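Local coordinates for protein cytokinin riboside 5'-monophosphate phosphoribohydrolase (Corynebacterium glutamicum, PDB 5ZBL) that belongs to the SLOG clan of proteins, built on a Rossmann-like fold round a central parallel sheet, at residues 35-49 / 58-72. Residues are numbered along the deposited sequence; the frame is centred on the assembly and turned at random.
Sequences AKTAVDRGIDLVYGG and VADAFLESGGEAFGV
The beta-alpha-beta unit of strand 44-47, helix 53-64 and strand 69-74, part of a Rossmann-like parallel sheet, closes here against the end of helix 25-40. Strands 44-47 and 69-72 run side by side in parallel, 11° apart, zipped by backbone bonds: L45 N to E68 O, F70 N to L45 O (2.7 Å), Y47 N to F70 O, and V72 N to Y47 O, the last more bent. Just ahead of this ladder D44 brings its carboxylate to the other segment, and E68 N reaches D44 OD1 at 3.0 Å in a nearly straight bond that arrives from above the carboxylate plane.

On the sheet face carrying L45 and Y47, F62 of the helix slots its ring between strand and neighbouring helix. L45 CB sits squarely over one face, 3.6 Å from the ring centroid, while A35 CA makes a CH-pi contact on the opposite face. V39 slides past the ring, its CG2 3.5 Å from F62 CD2, and A38 CB comes to F62 CZ. The carbonyl O of I43 meets the ring edge near its plane. Segments 35-40 and 58-64 of the two helices cross at -40°, and A35 CB presses on A61 CB at 3.4 Å, tighter than usual for two carbons.

With CG anti to the backbone N (chi1 176°), L45 carries CD2 to the helix, against A59 CA and V58 O. Farther along, A59 CB lies obliquely against the phenol end of Y47, nearest its OH (3.3 Å), which hydrogen-bonds to G50 O; G49 N lies over the centre of one face of that ring, and F70 O meets its edge, 3.5 Å from Y47 CD1.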
loop_
_atom_site.group_PDB
_atom_site.type_symbol
_atom_site.label_atom_id
_atom_site.label_comp_id
_atom_site.label_asym_id
_atom_site.label_seq_id
_atom_site.Cartn_x
_atom_site.Cartn_y
_atom_site.Cartn_z
ATOM N N ALA A 35 0.104 5.960 -22.990
ATOM C CA ALA A 35 -0.353 7.340 -23.145
ATOM C C ALA A 35 -1.007 7.656 -24.506
ATOM O O ALA A 35 -2.051 8.311 -24.569
ATOM C CB ALA A 35 0.832 8.272 -22.924
ATOM N N LYS A 36 -0.363 7.210 -25.586
ATOM C CA LYS A 36 -0.858 7.439 -26.967
ATOM C C LYS A 36 -2.212 6.757 -27.246
ATOM O O LYS A 36 -3.118 7.360 -27.842
ATOM C CB LYS A 36 0.219 6.981 -27.994
ATOM C CG LYS A 36 -0.131 7.089 -29.486
ATOM C CD LYS A 36 -0.601 8.487 -29.920
ATOM C CE LYS A 36 -0.343 8.792 -31.397
ATOM N NZ LYS A 36 -0.012 10.235 -31.559
ATOM N N THR A 37 -2.311 5.487 -26.847
ATOM C CA THR A 37 -3.536 4.715 -26.943
ATOM C C THR A 37 -4.645 5.409 -26.194
ATOM O O THR A 37 -5.769 5.547 -26.711
ATOM C CB THR A 37 -3.330 3.325 -26.328
ATOM O OG1 THR A 37 -2.154 2.767 -26.889
ATOM C CG2 THR A 37 -4.504 2.387 -26.600
ATOM N N ALA A 38 -4.347 5.851 -24.974
ATOM C CA ALA A 38 -5.385 6.493 -24.169
ATOM C C ALA A 38 -5.872 7.783 -24.815
ATOM O O ALA A 38 -7.079 7.995 -24.908
ATOM C CB ALA A 38 -4.904 6.738 -22.730
ATOM N N VAL A 39 -4.941 8.628 -25.264
ATOM C CA VAL A 39 -5.296 9.912 -25.895
ATOM C C VAL A 39 -6.060 9.643 -27.195
ATOM O O VAL A 39 -7.107 10.250 -27.433
ATOM C CB VAL A 39 -4.079 10.856 -26.141
ATOM C CG1 VAL A 39 -4.508 12.127 -26.854
ATOM C CG2 VAL A 39 -3.438 11.277 -24.830
ATOM N N ASP A 40 -5.614 8.677 -27.987
ATOM C CA ASP A 40 -6.358 8.321 -29.205
ATOM C C ASP A 40 -7.788 7.920 -28.947
ATOM O O ASP A 40 -8.614 8.030 -29.848
ATOM C CB ASP A 40 -5.682 7.173 -29.963
ATOM C CG ASP A 40 -4.514 7.616 -30.796
ATOM O OD1 ASP A 40 -4.169 8.833 -30.797
ATOM O OD2 ASP A 40 -3.928 6.724 -31.454
ATOM N N ARG A 41 -8.088 7.414 -27.756
ATOM C CA ARG A 41 -9.471 7.087 -27.395
ATOM C C ARG A 41 -10.180 8.216 -26.651
ATOM O O ARG A 41 -11.251 8.001 -26.088
ATOM C CB ARG A 41 -9.517 5.797 -26.575
ATOM C CG ARG A 41 -9.153 4.519 -27.361
ATOM C CD ARG A 41 -8.470 3.483 -26.457
ATOM N NE ARG A 41 -8.689 2.064 -26.758
ATOM C CZ ARG A 41 -8.240 1.409 -27.834
ATOM N NH1 ARG A 41 -7.580 2.043 -28.812
ATOM N NH2 ARG A 41 -8.486 0.099 -27.950
ATOM N N GLY A 42 -9.617 9.420 -26.649
ATOM C CA GLY A 42 -10.192 10.497 -25.884
ATOM C C GLY A 42 -10.027 10.439 -24.359
ATOM O O GLY A 42 -10.760 11.124 -23.638
ATOM N N ILE A 43 -9.045 9.677 -23.857
ATOM C CA ILE A 43 -8.867 9.530 -22.424
ATOM C C ILE A 43 -7.701 10.403 -21.903
ATOM O O ILE A 43 -6.612 10.386 -22.490
ATOM C CB ILE A 43 -8.650 8.060 -22.073
ATOM C CG1 ILE A 43 -9.908 7.228 -22.444
ATOM C CG2 ILE A 43 -8.249 7.926 -20.609
ATOM C CD1 ILE A 43 -9.673 5.726 -22.401
ATOM N N ASP A 44 -7.932 11.127 -20.793
ATOM C CA ASP A 44 -6.903 11.942 -20.150
ATOM C C ASP A 44 -6.302 11.383 -18.850
ATOM O O ASP A 44 -6.821 10.454 -18.251
ATOM C CB ASP A 44 -7.461 13.342 -19.921
ATOM C CG ASP A 44 -7.730 14.081 -21.244
ATOM O OD1 ASP A 44 -6.869 14.005 -22.191
ATOM O OD2 ASP A 44 -8.806 14.704 -21.318
ATOM N N LEU A 45 -5.196 11.992 -18.447
ATOM C CA LEU A 45 -4.339 11.546 -17.331
ATOM C C LEU A 45 -4.624 12.277 -16.017
ATOM O O LEU A 45 -4.637 13.507 -15.951
ATOM C CB LEU A 45 -2.852 11.752 -17.695
ATOM C CG LEU A 45 -1.800 11.437 -16.620
ATOM C CD1 LEU A 45 -1.965 10.010 -16.126
ATOM C CD2 LEU A 45 -0.393 11.622 -17.129
ATOM N N VAL A 46 -4.823 11.521 -14.964
ATOM C CA VAL A 46 -4.748 12.064 -13.624
ATOM C C VAL A 46 -3.608 11.307 -12.988
ATOM O O VAL A 46 -3.586 10.059 -13.043
ATOM C CB VAL A 46 -5.998 11.806 -12.818
ATOM C CG1 VAL A 46 -5.852 12.436 -11.449
ATOM C CG2 VAL A 46 -7.229 12.370 -13.546
ATOM N N TYR A 47 -2.671 12.034 -12.395
ATOM C CA TYR A 47 -1.511 11.390 -11.738
ATOM C C TYR A 47 -0.977 12.285 -10.628
ATOM O O TYR A 47 -1.521 13.358 -10.365
ATOM C CB TYR A 47 -0.436 11.000 -12.764
ATOM C CG TYR A 47 0.549 12.107 -13.085
ATOM C CD1 TYR A 47 0.116 13.380 -13.435
ATOM C CD2 TYR A 47 1.910 11.878 -13.065
ATOM C CE1 TYR A 47 1.005 14.391 -13.699
ATOM C CE2 TYR A 47 2.808 12.891 -13.343
ATOM C CZ TYR A 47 2.354 14.150 -13.630
ATOM O OH TYR A 47 3.242 15.158 -13.927
ATOM N N GLY A 48 0.076 11.819 -9.941
ATOM C CA GLY A 48 0.566 12.473 -8.768
ATOM C C GLY A 48 1.427 13.695 -8.990
ATOM O O GLY A 48 1.993 14.199 -8.017
ATOM N N GLY A 49 1.557 14.183 -10.227
ATOM C CA GLY A 49 2.229 15.479 -10.520
ATOM C C GLY A 49 3.767 15.610 -10.629
ATOM O O GLY A 49 4.325 16.733 -10.680
ATOM N N VAL A 58 5.077 9.530 -18.454
ATOM C CA VAL A 58 3.656 9.342 -18.804
ATOM C C VAL A 58 2.905 10.705 -18.949
ATOM O O VAL A 58 2.079 10.878 -19.829
ATOM C CB VAL A 58 2.929 8.320 -17.851
ATOM C CG1 VAL A 58 2.622 8.925 -16.496
ATOM C CG2 VAL A 58 1.636 7.802 -18.465
ATOM N N ALA A 59 3.229 11.659 -18.089
ATOM C CA ALA A 59 2.706 13.015 -18.124
ATOM C C ALA A 59 3.075 13.644 -19.466
ATOM O O ALA A 59 2.185 14.082 -20.182
ATOM C CB ALA A 59 3.260 13.845 -16.972
ATOM N N ASP A 60 4.364 13.626 -19.803
ATOM C CA ASP A 60 4.883 14.153 -21.078
ATOM C C ASP A 60 4.290 13.522 -22.296
ATOM O O ASP A 60 4.147 14.202 -23.313
ATOM C CB ASP A 60 6.410 13.942 -21.177
ATOM C CG ASP A 60 7.212 14.911 -20.292
ATOM O OD1 ASP A 60 6.612 15.850 -19.697
ATOM O OD2 ASP A 60 8.444 14.732 -20.195
ATOM N N ALA A 61 4.022 12.215 -22.247
ATOM C CA ALA A 61 3.530 11.507 -23.416
ATOM C C ALA A 61 2.075 11.800 -23.695
ATOM O O ALA A 61 1.670 11.826 -24.885
ATOM C CB ALA A 61 3.773 10.002 -23.309
ATOM N N PHE A 62 1.286 12.043 -22.646
ATOM C CA PHE A 62 -0.138 12.395 -22.819
ATOM C C PHE A 62 -0.181 13.808 -23.406
ATOM O O PHE A 62 -0.958 14.114 -24.325
ATOM C CB PHE A 62 -0.928 12.387 -21.494
ATOM C CG PHE A 62 -1.650 11.104 -21.173
ATOM C CD1 PHE A 62 -0.995 10.055 -20.546
ATOM C CD2 PHE A 62 -3.026 10.998 -21.356
ATOM C CE1 PHE A 62 -1.675 8.903 -20.170
ATOM C CE2 PHE A 62 -3.708 9.837 -20.997
ATOM C CZ PHE A 62 -3.024 8.805 -20.372
ATOM N N LEU A 63 0.640 14.671 -22.828
ATOM C CA LEU A 63 0.752 16.045 -23.296
ATOM C C LEU A 63 1.173 16.081 -24.765
ATOM O O LEU A 63 0.449 16.634 -25.593
ATOM C CB LEU A 63 1.724 16.847 -22.437
ATOM C CG LEU A 63 1.223 17.166 -21.027
ATOM C CD1 LEU A 63 2.363 17.848 -20.273
ATOM C CD2 LEU A 63 -0.049 18.024 -21.036
ATOM N N GLU A 64 2.282 15.419 -25.079
ATOM C CA GLU A 64 2.837 15.465 -26.426
ATOM C C GLU A 64 2.028 14.763 -27.494
ATOM O O GLU A 64 2.314 14.967 -28.642
ATOM C CB GLU A 64 4.263 14.922 -26.436
ATOM C CG GLU A 64 5.209 15.882 -25.762
ATOM C CD GLU A 64 6.552 15.287 -25.438
ATOM O OE1 GLU A 64 6.879 14.191 -25.948
ATOM O OE2 GLU A 64 7.298 15.965 -24.702
ATOM N N SER A 65 1.066 13.910 -27.124
ATOM C CA SER A 65 0.111 13.326 -28.073
ATOM C C SER A 65 -1.153 14.164 -28.275
ATOM O O SER A 65 -2.047 13.740 -29.008
ATOM C CB SER A 65 -0.361 11.950 -27.602
ATOM O OG SER A 65 0.657 11.163 -27.050
ATOM N N GLY A 66 -1.278 15.312 -27.613
ATOM C CA GLY A 66 -2.485 16.141 -27.736
ATOM C C GLY A 66 -3.512 16.007 -26.624
ATOM O O GLY A 66 -4.610 16.553 -26.735
ATOM N N GLY A 67 -3.158 15.308 -25.547
ATOM C CA GLY A 67 -4.058 15.153 -24.388
ATOM C C GLY A 67 -3.799 16.114 -23.262
ATOM O O GLY A 67 -2.854 16.879 -23.295
ATOM N N GLU A 68 -4.660 16.065 -22.262
ATOM C CA GLU A 68 -4.504 16.864 -21.041
ATOM C C GLU A 68 -3.971 15.945 -19.913
ATOM O O GLU A 68 -4.314 14.777 -19.836
ATOM C CB GLU A 68 -5.847 17.507 -20.651
ATOM C CG GLU A 68 -6.507 18.366 -21.743
ATOM C CD GLU A 68 -7.988 18.653 -21.493
ATOM O OE1 GLU A 68 -8.347 19.053 -20.373
ATOM O OE2 GLU A 68 -8.820 18.482 -22.420
ATOM N N ALA A 69 -3.132 16.489 -19.050
ATOM C CA ALA A 69 -2.602 15.773 -17.920
ATOM C C ALA A 69 -2.885 16.584 -16.653
ATOM O O ALA A 69 -2.441 17.735 -16.533
ATOM C CB ALA A 69 -1.108 15.534 -18.101
ATOM N N PHE A 70 -3.635 15.985 -15.722
ATOM C CA PHE A 70 -3.887 16.602 -14.406
ATOM C C PHE A 70 -3.066 15.995 -13.285
ATOM O O PHE A 70 -3.097 14.793 -13.037
ATOM C CB PHE A 70 -5.368 16.512 -14.078
ATOM C CG PHE A 70 -6.215 17.169 -15.114
ATOM C CD1 PHE A 70 -6.462 18.546 -15.057
ATOM C CD2 PHE A 70 -6.726 16.443 -16.174
ATOM C CE1 PHE A 70 -7.240 19.177 -16.022
ATOM C CE2 PHE A 70 -7.510 17.075 -17.142
ATOM C CZ PHE A 70 -7.757 18.441 -17.060
ATOM N N GLY A 71 -2.334 16.847 -12.598
ATOM C CA GLY A 71 -1.495 16.432 -11.468
ATOM C C GLY A 71 -2.118 16.857 -10.146
ATOM O O GLY A 71 -2.775 17.893 -10.077
ATOM N N VAL A 72 -1.885 16.048 -9.112
ATOM C CA VAL A 72 -2.303 16.293 -7.729
ATOM C C VAL A 72 -1.070 16.010 -6.833
ATOM O O VAL A 72 -0.579 14.888 -6.755
ATOM C CB VAL A 72 -3.525 15.433 -7.320
ATOM C CG1 VAL A 72 -4.082 15.855 -5.963
ATOM C CG2 VAL A 72 -4.621 15.564 -8.352
#